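PDB 1VL5: BH2331 protein from Bacillus halodurans, which probably catalyses S-adenosylmethionine-dependent methyl transfer to a substrate that is not known. Local coordinates for residues 105-110 with 124-129; 120-125 with 134-139; 61-66 with 101-106. All blocks are in the same frame, centred on the assembly; numbering follows the deposited sequence.

All three contacts lie in the Rossmann-like domain and on the same side of the chain's centre. Interactions 1 and 2 are buried and share helix 119-129, whose earlier part packs on strand 134-142 and whose later part packs on the parallel neighbour, strand 104-110; their centres are about 4 Å apart, and both are purely apolar across the interface. Interaction 3 is only partly buried. It uses the chain leading into strand 104-110, which reaches past strand 40-44 to strand 61-66, and it mixes aliphatic and aromatic packing with charged side chains. Interactions 1 and 3 are tied through a probable backbone bond from Arg103 N to Val129 O, 2.8 Å long.

Interaction 1 of 3, residues 105-110 with 124-129; sequences HIVTCR and SEAYRV
In the beta-alpha-beta crossover of the Rossmann-like methyltransferase domain, Val107 of strand 104-110 meets Ala126 and Val129 on the inner side of helix 119-129. The helix follows this strand and leads to its parallel neighbour, strand 134-142. Strand and helix come nearest at Val107 and Ala126, whose CA atoms are 6.6 Å apart, and the small alanine suits so close an approach because its side chain is a single methyl.

The two branches of Val107 divide the work. CG1, anti to the backbone N (chi1 177°), points at the methyl of the alanine, with Val107 CG1 and Ala126 CB 4.2 Å apart. The other branch turns to the last turn of the helix, where Val107 CG2 lies 3.9 Å from Val129 CG2, the two side chains crossing at about a right angle. A beta-branched residue fits the strand position well, since it offers two methyls to two helix residues one turn apart. Around this patch, Val44 and Leu42 of strand 40-44 pack on Val107 and Val129 respectively, so further aliphatic side chains join it.

Val129 also has two tasks. While CG2 faces the strand, CG1 sits 3.5 Å above the guanidinium plane of Arg128, towards its rim. That flat group is held on the more exposed flank of the helix by Glu125, one turn earlier, and by a further salt bridge from Arg128 NH1 to Asp101. Glu125 OE1 also accepts a bond from Met97 N. The arginine grips the carboxylate side-on: Arg128 NH2 reaches Glu125 OE1 at 2.8 Å and Arg128 NE reaches Glu125 OE2 at 3.1 Å, both almost straight; both oxygens lie in the guanidinium plane and are met on their syn sides, but the nitrogens stand about 30° out of the carboxylate plane.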
loop_
_atom_site.group_PDB
_atom_site.type_symbol
_atom_site.label_atom_id
_atom_site.label_comp_id
_atom_site.label_asym_id
_atom_site.label_seq_id
_atom_site.Cartn_x
_atom_site.Cartn_y
_atom_site.Cartn_z
ATOM N N HIS A 105 -0.731 -19.426 0.147
ATOM C CA HIS A 105 -2.178 -19.242 0.036
ATOM C C HIS A 105 -2.577 -17.781 -0.133
ATOM O O HIS A 105 -3.571 -17.474 -0.806
ATOM C CB HIS A 105 -2.875 -19.828 1.240
ATOM C CG HIS A 105 -2.533 -21.268 1.475
ATOM N ND1 HIS A 105 -1.421 -21.655 2.191
ATOM C CD2 HIS A 105 -3.152 -22.406 1.088
ATOM C CE1 HIS A 105 -1.396 -22.975 2.269
ATOM N NE2 HIS A 105 -2.429 -23.457 1.602
ATOM N N ILE A 106 -1.794 -16.878 0.486
ATOM C CA ILE A 106 -2.087 -15.452 0.491
ATOM C C ILE A 106 -0.836 -14.648 0.218
ATOM O O ILE A 106 0.200 -14.946 0.734
ATOM C CB ILE A 106 -2.727 -14.998 1.859
ATOM C CG1 ILE A 106 -4.025 -15.753 2.130
ATOM C CG2 ILE A 106 -2.980 -13.481 1.833
ATOM C CD1 ILE A 106 -4.641 -15.486 3.494
ATOM N N VAL A 107 -0.944 -13.631 -0.631
ATOM C CA VAL A 107 0.079 -12.610 -0.713
ATOM C C VAL A 107 -0.588 -11.335 -0.267
ATOM O O VAL A 107 -1.645 -10.980 -0.788
ATOM C CB VAL A 107 0.660 -12.450 -2.142
ATOM C CG1 VAL A 107 1.665 -11.320 -2.188
ATOM C CG2 VAL A 107 1.329 -13.699 -2.592
ATOM N N THR A 108 0.023 -10.653 0.690
ATOM C CA THR A 108 -0.414 -9.334 1.102
ATOM C C THR A 108 0.594 -8.255 0.758
ATOM O O THR A 108 1.816 -8.487 0.745
ATOM C CB THR A 108 -0.698 -9.235 2.638
ATOM O OG1 THR A 108 0.366 -9.812 3.434
ATOM C CG2 THR A 108 -1.945 -9.896 2.970
ATOM N N CYS A 109 0.090 -7.058 0.499
ATOM C CA CYS A 109 0.937 -5.914 0.215
ATOM C C CYS A 109 0.165 -4.623 0.522
ATOM O O CYS A 109 -0.813 -4.324 -0.141
ATOM C CB CYS A 109 1.349 -5.893 -1.254
ATOM S SG CYS A 109 2.603 -4.667 -1.583
ATOM N N ARG A 110 0.597 -3.910 1.560
ATOM C CA ARG A 110 -0.135 -2.796 2.096
ATOM C C ARG A 110 0.727 -1.516 2.122
ATOM O O ARG A 110 1.840 -1.522 2.641
ATOM C CB ARG A 110 -0.652 -3.152 3.477
ATOM C CG ARG A 110 -1.422 -2.004 4.194
ATOM C CD ARG A 110 -2.209 -2.494 5.350
ATOM N NE ARG A 110 -3.209 -1.517 5.775
ATOM C CZ ARG A 110 -2.952 -0.424 6.486
ATOM N NH1 ARG A 110 -1.719 -0.112 6.869
ATOM N NH2 ARG A 110 -3.956 0.382 6.793
ATOM N N SER A 124 2.752 -9.964 -11.348
ATOM C CA SER A 124 2.958 -11.266 -11.978
ATOM C C SER A 124 3.708 -12.200 -11.068
ATOM O O SER A 124 3.388 -13.394 -11.009
ATOM C CB SER A 124 3.664 -11.152 -13.339
ATOM O OG SER A 124 4.895 -10.530 -13.201
ATOM N N GLU A 125 4.654 -11.667 -10.308
ATOM C CA GLU A 125 5.340 -12.474 -9.317
ATOM C C GLU A 125 4.400 -12.920 -8.222
ATOM O O GLU A 125 4.493 -14.042 -7.766
ATOM C CB GLU A 125 6.539 -11.746 -8.723
ATOM C CG GLU A 125 7.749 -11.665 -9.608
ATOM C CD GLU A 125 8.331 -13.034 -9.876
ATOM O OE1 GLU A 125 9.068 -13.504 -8.990
ATOM O OE2 GLU A 125 7.961 -13.650 -10.933
ATOM N N ALA A 126 3.506 -12.041 -7.779
ATOM C CA ALA A 126 2.484 -12.438 -6.804
ATOM C C ALA A 126 1.620 -13.588 -7.350
ATOM O O ALA A 126 1.471 -14.599 -6.681
ATOM C CB ALA A 126 1.646 -11.243 -6.342
ATOM N N TYR A 127 1.181 -13.482 -8.608
ATOM C CA TYR A 127 0.432 -14.544 -9.293
ATOM C C TYR A 127 1.205 -15.867 -9.306
ATOM O O TYR A 127 0.650 -16.947 -9.028
ATOM C CB TYR A 127 0.096 -14.124 -10.755
ATOM C CG TYR A 127 -0.906 -15.056 -11.404
ATOM C CD1 TYR A 127 -0.498 -16.221 -12.051
ATOM C CD2 TYR A 127 -2.259 -14.829 -11.263
ATOM C CE1 TYR A 127 -1.398 -17.074 -12.612
ATOM C CE2 TYR A 127 -3.149 -15.693 -11.796
ATOM C CZ TYR A 127 -2.711 -16.805 -12.498
ATOM O OH TYR A 127 -3.644 -17.665 -13.011
ATOM N N ARG A 128 2.499 -15.779 -9.603
ATOM C CA ARG A 128 3.339 -16.963 -9.750
ATOM C C ARG A 128 3.512 -17.712 -8.428
ATOM O O ARG A 128 3.423 -18.974 -8.366
ATOM C CB ARG A 128 4.700 -16.585 -10.368
ATOM C CG ARG A 128 5.627 -17.796 -10.541
ATOM C CD ARG A 128 6.985 -17.387 -11.018
ATOM N NE ARG A 128 7.759 -16.580 -10.086
ATOM C CZ ARG A 128 8.334 -17.046 -8.989
ATOM N NH1 ARG A 128 8.260 -18.325 -8.666
ATOM N NH2 ARG A 128 9.036 -16.236 -8.233
ATOM N N VAL A 129 3.696 -16.971 -7.347
ATOM C CA VAL A 129 4.079 -17.635 -6.080
ATOM C C VAL A 129 2.826 -18.075 -5.301
ATOM O O VAL A 129 2.908 -18.803 -4.293
ATOM C CB VAL A 129 4.953 -16.713 -5.195
ATOM C CG1 VAL A 129 6.336 -16.352 -5.862
ATOM C CG2 VAL A 129 4.099 -15.456 -4.693
#

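Interaction 2 of 3, residues 120-125 with 134-139; sequences ASFVSE and GQLLLV
Phe122 supplies the helix side of this apolar contact, and Leu136 and Leu138 supply the strand side. Phe122 CE2 comes within 4.1 Å of Leu138 CD1, and Phe122 CZ within 4.3 Å of Leu136 CD1; both methyls approach the ring obliquely. Phe122 and Leu138 run past each other in opposite directions. The phenylalanine is long enough to span the gap between helix and strand, its chi1 of 145° standing well away from the usual value near 180°. Leu136 and Leu138, two residues apart, project from the same face of the strand and so can both meet one ring.

The apolar packing continues beyond the pair: Phe116 makes a T-shaped stack with Phe122, while Trp173 and Leu177 of helix 170-180 lie against Leu138 and Leu136. In the Rossmann-like fold this is the closing half of the beta-alpha-beta unit, in which helix 119-129 covers the strand that follows it.

Backbone hydrogen bonds fix both partners. The helix is tied by Ser124 N to Ala120 O, 3.1 Å, and Glu125 N to Ser121 O, 3.0 Å; the strand joins its parallel neighbour through a probable bond from Leu137 N to Val107 O.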
loop_
_atom_site.group_PDB
_atom_site.type_symbol
_atom_site.label_atom_id
_atom_site.label_comp_id
_atom_site.label_asym_id
_atom_site.label_seq_id
_atom_site.Cartn_x
_atom_site.Cartn_y
_atom_site.Cartn_z
ATOM N N ALA A 120 3.741 -3.832 -12.214
ATOM C CA ALA A 120 3.304 -4.999 -13.007
ATOM C C ALA A 120 4.144 -6.287 -12.731
ATOM O O ALA A 120 3.615 -7.389 -12.787
ATOM C CB ALA A 120 3.301 -4.667 -14.481
ATOM N N SER A 121 5.458 -6.164 -12.521
ATOM C CA SER A 121 6.267 -7.345 -12.223
ATOM C C SER A 121 5.997 -7.897 -10.879
ATOM O O SER A 121 6.121 -9.113 -10.679
ATOM C CB SER A 121 7.776 -7.076 -12.349
ATOM O OG SER A 121 8.052 -6.459 -13.577
ATOM N N PHE A 122 5.686 -7.027 -9.915
ATOM C CA PHE A 122 5.272 -7.505 -8.618
ATOM C C PHE A 122 3.950 -8.295 -8.771
ATOM O O PHE A 122 3.798 -9.373 -8.221
ATOM C CB PHE A 122 5.142 -6.358 -7.594
ATOM C CG PHE A 122 4.038 -6.548 -6.623
ATOM C CD1 PHE A 122 4.172 -7.438 -5.574
ATOM C CD2 PHE A 122 2.865 -5.817 -6.733
ATOM C CE1 PHE A 122 3.170 -7.609 -4.696
ATOM C CE2 PHE A 122 1.828 -6.005 -5.819
ATOM C CZ PHE A 122 1.993 -6.900 -4.823
ATOM N N VAL A 123 3.009 -7.773 -9.551
ATOM C CA VAL A 123 1.747 -8.444 -9.708
ATOM C C VAL A 123 1.921 -9.826 -10.323
ATOM O O VAL A 123 1.311 -10.750 -9.877
ATOM C CB VAL A 123 0.760 -7.625 -10.542
ATOM C CG1 VAL A 123 -0.525 -8.395 -10.635
ATOM C CG2 VAL A 123 0.492 -6.263 -9.879
ATOM N N SER A 124 2.752 -9.964 -11.348
ATOM C CA SER A 124 2.958 -11.266 -11.978
ATOM C C SER A 124 3.708 -12.200 -11.068
ATOM O O SER A 124 3.388 -13.394 -11.009
ATOM C CB SER A 124 3.664 -11.152 -13.339
ATOM O OG SER A 124 4.895 -10.530 -13.201
ATOM N N GLU A 125 4.654 -11.667 -10.308
ATOM C CA GLU A 125 5.340 -12.474 -9.317
ATOM C C GLU A 125 4.400 -12.920 -8.222
ATOM O O GLU A 125 4.493 -14.042 -7.766
ATOM C CB GLU A 125 6.539 -11.746 -8.723
ATOM C CG GLU A 125 7.749 -11.665 -9.608
ATOM C CD GLU A 125 8.331 -13.034 -9.876
ATOM O OE1 GLU A 125 9.068 -13.504 -8.990
ATOM O OE2 GLU A 125 7.961 -13.650 -10.933
ATOM N N GLY A 134 -5.439 -19.326 -4.541
ATOM C CA GLY A 134 -4.918 -18.393 -3.534
ATOM C C GLY A 134 -5.350 -16.975 -3.796
ATOM O O GLY A 134 -5.974 -16.690 -4.843
ATOM N N GLN A 135 -5.083 -16.075 -2.846
ATOM C CA GLN A 135 -5.550 -14.709 -3.040
ATOM C C GLN A 135 -4.461 -13.654 -2.827
ATOM O O GLN A 135 -3.572 -13.824 -2.025
ATOM C CB GLN A 135 -6.742 -14.416 -2.121
ATOM C CG GLN A 135 -6.429 -14.689 -0.617
ATOM C CD GLN A 135 -7.531 -14.225 0.338
ATOM O OE1 GLN A 135 -8.106 -13.150 0.169
ATOM N NE2 GLN A 135 -7.801 -15.021 1.372
ATOM N N LEU A 136 -4.578 -12.560 -3.573
ATOM C CA LEU A 136 -3.779 -11.364 -3.364
ATOM C C LEU A 136 -4.672 -10.350 -2.670
ATOM O O LEU A 136 -5.752 -10.068 -3.133
ATOM C CB LEU A 136 -3.304 -10.791 -4.700
ATOM C CG LEU A 136 -2.686 -9.400 -4.641
ATOM C CD1 LEU A 136 -1.396 -9.340 -3.875
ATOM C CD2 LEU A 136 -2.498 -8.912 -6.116
ATOM N N LEU A 137 -4.157 -9.781 -1.585
ATOM C CA LEU A 137 -4.780 -8.710 -0.858
ATOM C C LEU A 137 -3.870 -7.498 -0.976
ATOM O O LEU A 137 -2.811 -7.448 -0.369
ATOM C CB LEU A 137 -4.972 -9.160 0.606
ATOM C CG LEU A 137 -6.040 -10.267 0.788
ATOM C CD1 LEU A 137 -5.827 -11.047 2.079
ATOM C CD2 LEU A 137 -7.463 -9.757 0.757
ATOM N N LEU A 138 -4.315 -6.483 -1.716
ATOM C CA LEU A 138 -3.503 -5.319 -2.014
ATOM C C LEU A 138 -4.184 -4.055 -1.566
ATOM O O LEU A 138 -5.352 -3.831 -1.895
ATOM C CB LEU A 138 -3.257 -5.276 -3.514
ATOM C CG LEU A 138 -2.475 -4.145 -4.195
ATOM C CD1 LEU A 138 -1.073 -4.036 -3.691
ATOM C CD2 LEU A 138 -2.459 -4.400 -5.693
ATOM N N VAL A 139 -3.450 -3.242 -0.795
ATOM C CA VAL A 139 -3.942 -2.014 -0.196
ATOM C C VAL A 139 -2.946 -0.913 -0.550
ATOM O O VAL A 139 -1.727 -1.103 -0.417
ATOM C CB VAL A 139 -4.079 -2.096 1.346
ATOM C CG1 VAL A 139 -4.357 -0.699 1.929
ATOM C CG2 VAL A 139 -5.196 -3.013 1.743
#

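Interaction 3 of 3, residues 61-66 with 101-106; sequences KVVAFD and DERFHI
The backbones carrying Lys61 and Val63 on one side and Arg103 and Phe104 on the other are not paired, because strand 40-44 of the Rossmann-like sheet runs between strand 61-66 and strand 104-110, parallel to both. Segment 101-106 turns a corner at His105, and just before it the side chains reach across the intervening strand.

Val63 is the focus of the packing. Its CG2 lies at the edge of the Phe104 ring, 3.9 Å from Phe104 CE1, and is equally far from Arg103 NH2. The compact, branched valine suits a buried strand position, where its CG2 methyl fits between the ring edge and the arginine, while Leu42 of strand 40-44 packs on both Val63 and Phe104. Phe99 adds a T-shaped stack to Phe104.

Arg103 lies across the ring of its neighbour Phe104. With CG anti to the backbone N (chi1 170°) and the chain extended as far as NE, its aliphatic part passes across the phenylalanine and sends the charged end on towards strand 61-66. There Lys61 NZ stands 4.0 Å from Arg103 NH2, at the edge of the guanidinium. The two like charges are probably tolerated because each has its own carboxylate: Glu88 forms a salt bridge with Lys61, and Glu40 OE2 one with Arg103 NE. Near the root of the arginine chain, Arg103 CG sits 3.6 Å above the Phe104 ring, over its centre.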
loop_
_atom_site.group_PDB
_atom_site.type_symbol
_atom_site.label_atom_id
_atom_site.label_comp_id
_atom_site.label_asym_id
_atom_site.label_seq_id
_atom_site.Cartn_x
_atom_site.Cartn_y
_atom_site.Cartn_z
ATOM N N LYS A 61 1.783 -19.883 8.908
ATOM C CA LYS A 61 3.101 -19.257 8.803
ATOM C C LYS A 61 3.044 -17.980 8.011
ATOM O O LYS A 61 2.273 -17.874 7.046
ATOM C CB LYS A 61 4.045 -20.202 8.085
ATOM C CG LYS A 61 5.366 -19.539 7.743
ATOM C CD LYS A 61 6.513 -20.512 7.598
ATOM C CE LYS A 61 7.770 -19.757 7.206
ATOM N NZ LYS A 61 8.748 -20.731 6.782
ATOM N N VAL A 62 3.890 -17.018 8.376
ATOM C CA VAL A 62 4.040 -15.763 7.615
ATOM C C VAL A 62 5.512 -15.562 7.210
ATOM O O VAL A 62 6.422 -15.742 8.021
ATOM C CB VAL A 62 3.577 -14.516 8.401
ATOM C CG1 VAL A 62 3.666 -13.256 7.519
ATOM C CG2 VAL A 62 2.129 -14.689 8.975
ATOM N N VAL A 63 5.731 -15.175 5.951
ATOM C CA VAL A 63 7.019 -14.723 5.519
ATOM C C VAL A 63 6.920 -13.233 5.390
ATOM O O VAL A 63 6.169 -12.739 4.571
ATOM C CB VAL A 63 7.459 -15.368 4.191
ATOM C CG1 VAL A 63 8.746 -14.780 3.699
ATOM C CG2 VAL A 63 7.588 -16.890 4.361
ATOM N N ALA A 64 7.692 -12.508 6.197
ATOM C CA ALA A 64 7.782 -11.046 6.114
ATOM C C ALA A 64 8.955 -10.706 5.222
ATOM O O ALA A 64 10.121 -11.018 5.538
ATOM C CB ALA A 64 7.963 -10.470 7.545
ATOM N N PHE A 65 8.656 -10.043 4.108
ATOM C CA PHE A 65 9.593 -9.900 3.004
ATOM C C PHE A 65 9.867 -8.423 2.703
ATOM O O PHE A 65 8.920 -7.635 2.473
ATOM C CB PHE A 65 8.906 -10.573 1.815
ATOM C CG PHE A 65 9.675 -10.575 0.540
ATOM C CD1 PHE A 65 10.836 -11.354 0.397
ATOM C CD2 PHE A 65 9.205 -9.878 -0.559
ATOM C CE1 PHE A 65 11.514 -11.399 -0.802
ATOM C CE2 PHE A 65 9.886 -9.928 -1.752
ATOM C CZ PHE A 65 11.072 -10.704 -1.849
ATOM N N ASP A 66 11.136 -8.038 2.637
ATOM C CA ASP A 66 11.461 -6.676 2.244
ATOM C C ASP A 66 12.895 -6.591 1.733
ATOM O O ASP A 66 13.659 -7.567 1.775
ATOM C CB ASP A 66 11.220 -5.659 3.364
ATOM C CG ASP A 66 10.640 -4.337 2.867
ATOM O OD1 ASP A 66 11.095 -3.844 1.789
ATOM O OD2 ASP A 66 9.730 -3.786 3.550
ATOM N N ASP A 101 7.139 -21.391 -7.325
ATOM C CA ASP A 101 5.802 -21.286 -7.834
ATOM C C ASP A 101 4.864 -21.947 -6.848
ATOM O O ASP A 101 5.218 -22.958 -6.253
ATOM C CB ASP A 101 5.664 -22.047 -9.143
ATOM C CG ASP A 101 6.377 -21.403 -10.320
ATOM O OD1 ASP A 101 7.201 -20.499 -10.167
ATOM O OD2 ASP A 101 6.099 -21.856 -11.439
ATOM N N GLU A 102 3.662 -21.399 -6.705
ATOM C CA GLU A 102 2.566 -22.067 -5.967
ATOM C C GLU A 102 2.954 -22.407 -4.577
ATOM O O GLU A 102 2.628 -23.484 -4.089
ATOM C CB GLU A 102 2.106 -23.336 -6.699
ATOM C CG GLU A 102 1.384 -22.983 -7.981
ATOM C CD GLU A 102 0.959 -24.187 -8.790
ATOM O OE1 GLU A 102 0.832 -25.287 -8.221
ATOM O OE2 GLU A 102 0.747 -24.014 -9.995
ATOM N N ARG A 103 3.589 -21.460 -3.891
ATOM C CA ARG A 103 3.947 -21.683 -2.484
ATOM C C ARG A 103 2.922 -21.121 -1.454
ATOM O O ARG A 103 2.627 -21.762 -0.433
ATOM C CB ARG A 103 5.279 -21.063 -2.223
ATOM C CG ARG A 103 5.587 -21.034 -0.801
ATOM C CD ARG A 103 7.005 -20.977 -0.541
ATOM N NE ARG A 103 7.163 -20.852 0.904
ATOM C CZ ARG A 103 8.289 -20.490 1.479
ATOM N NH1 ARG A 103 9.360 -20.320 0.739
ATOM N NH2 ARG A 103 8.353 -20.357 2.796
ATOM N N PHE A 104 2.348 -19.944 -1.737
ATOM C CA PHE A 104 1.537 -19.239 -0.751
ATOM C C PHE A 104 0.047 -19.358 -0.953
ATOM O O PHE A 104 -0.433 -19.328 -2.077
ATOM C CB PHE A 104 1.987 -17.746 -0.729
ATOM C CG PHE A 104 3.428 -17.579 -0.332
ATOM C CD1 PHE A 104 3.807 -17.752 1.006
ATOM C CD2 PHE A 104 4.429 -17.417 -1.278
ATOM C CE1 PHE A 104 5.127 -17.649 1.378
ATOM C CE2 PHE A 104 5.785 -17.324 -0.900
ATOM C CZ PHE A 104 6.114 -17.455 0.459
ATOM N N HIS A 105 -0.731 -19.426 0.147
ATOM C CA HIS A 105 -2.178 -19.242 0.036
ATOM C C HIS A 105 -2.577 -17.781 -0.133
ATOM O O HIS A 105 -3.571 -17.474 -0.806
ATOM C CB HIS A 105 -2.875 -19.828 1.240
ATOM C CG HIS A 105 -2.533 -21.268 1.475
ATOM N ND1 HIS A 105 -1.421 -21.655 2.191
ATOM C CD2 HIS A 105 -3.152 -22.406 1.088
ATOM C CE1 HIS A 105 -1.396 -22.975 2.269
ATOM N NE2 HIS A 105 -2.429 -23.457 1.602
ATOM N N ILE A 106 -1.794 -16.878 0.486
ATOM C CA ILE A 106 -2.087 -15.452 0.491
ATOM C C ILE A 106 -0.836 -14.648 0.218
ATOM O O ILE A 106 0.200 -14.946 0.734
ATOM C CB ILE A 106 -2.727 -14.998 1.859
ATOM C CG1 ILE A 106 -4.025 -15.753 2.130
ATOM C CG2 ILE A 106 -2.980 -13.481 1.833
ATOM C CD1 ILE A 106 -4.641 -15.486 3.494
#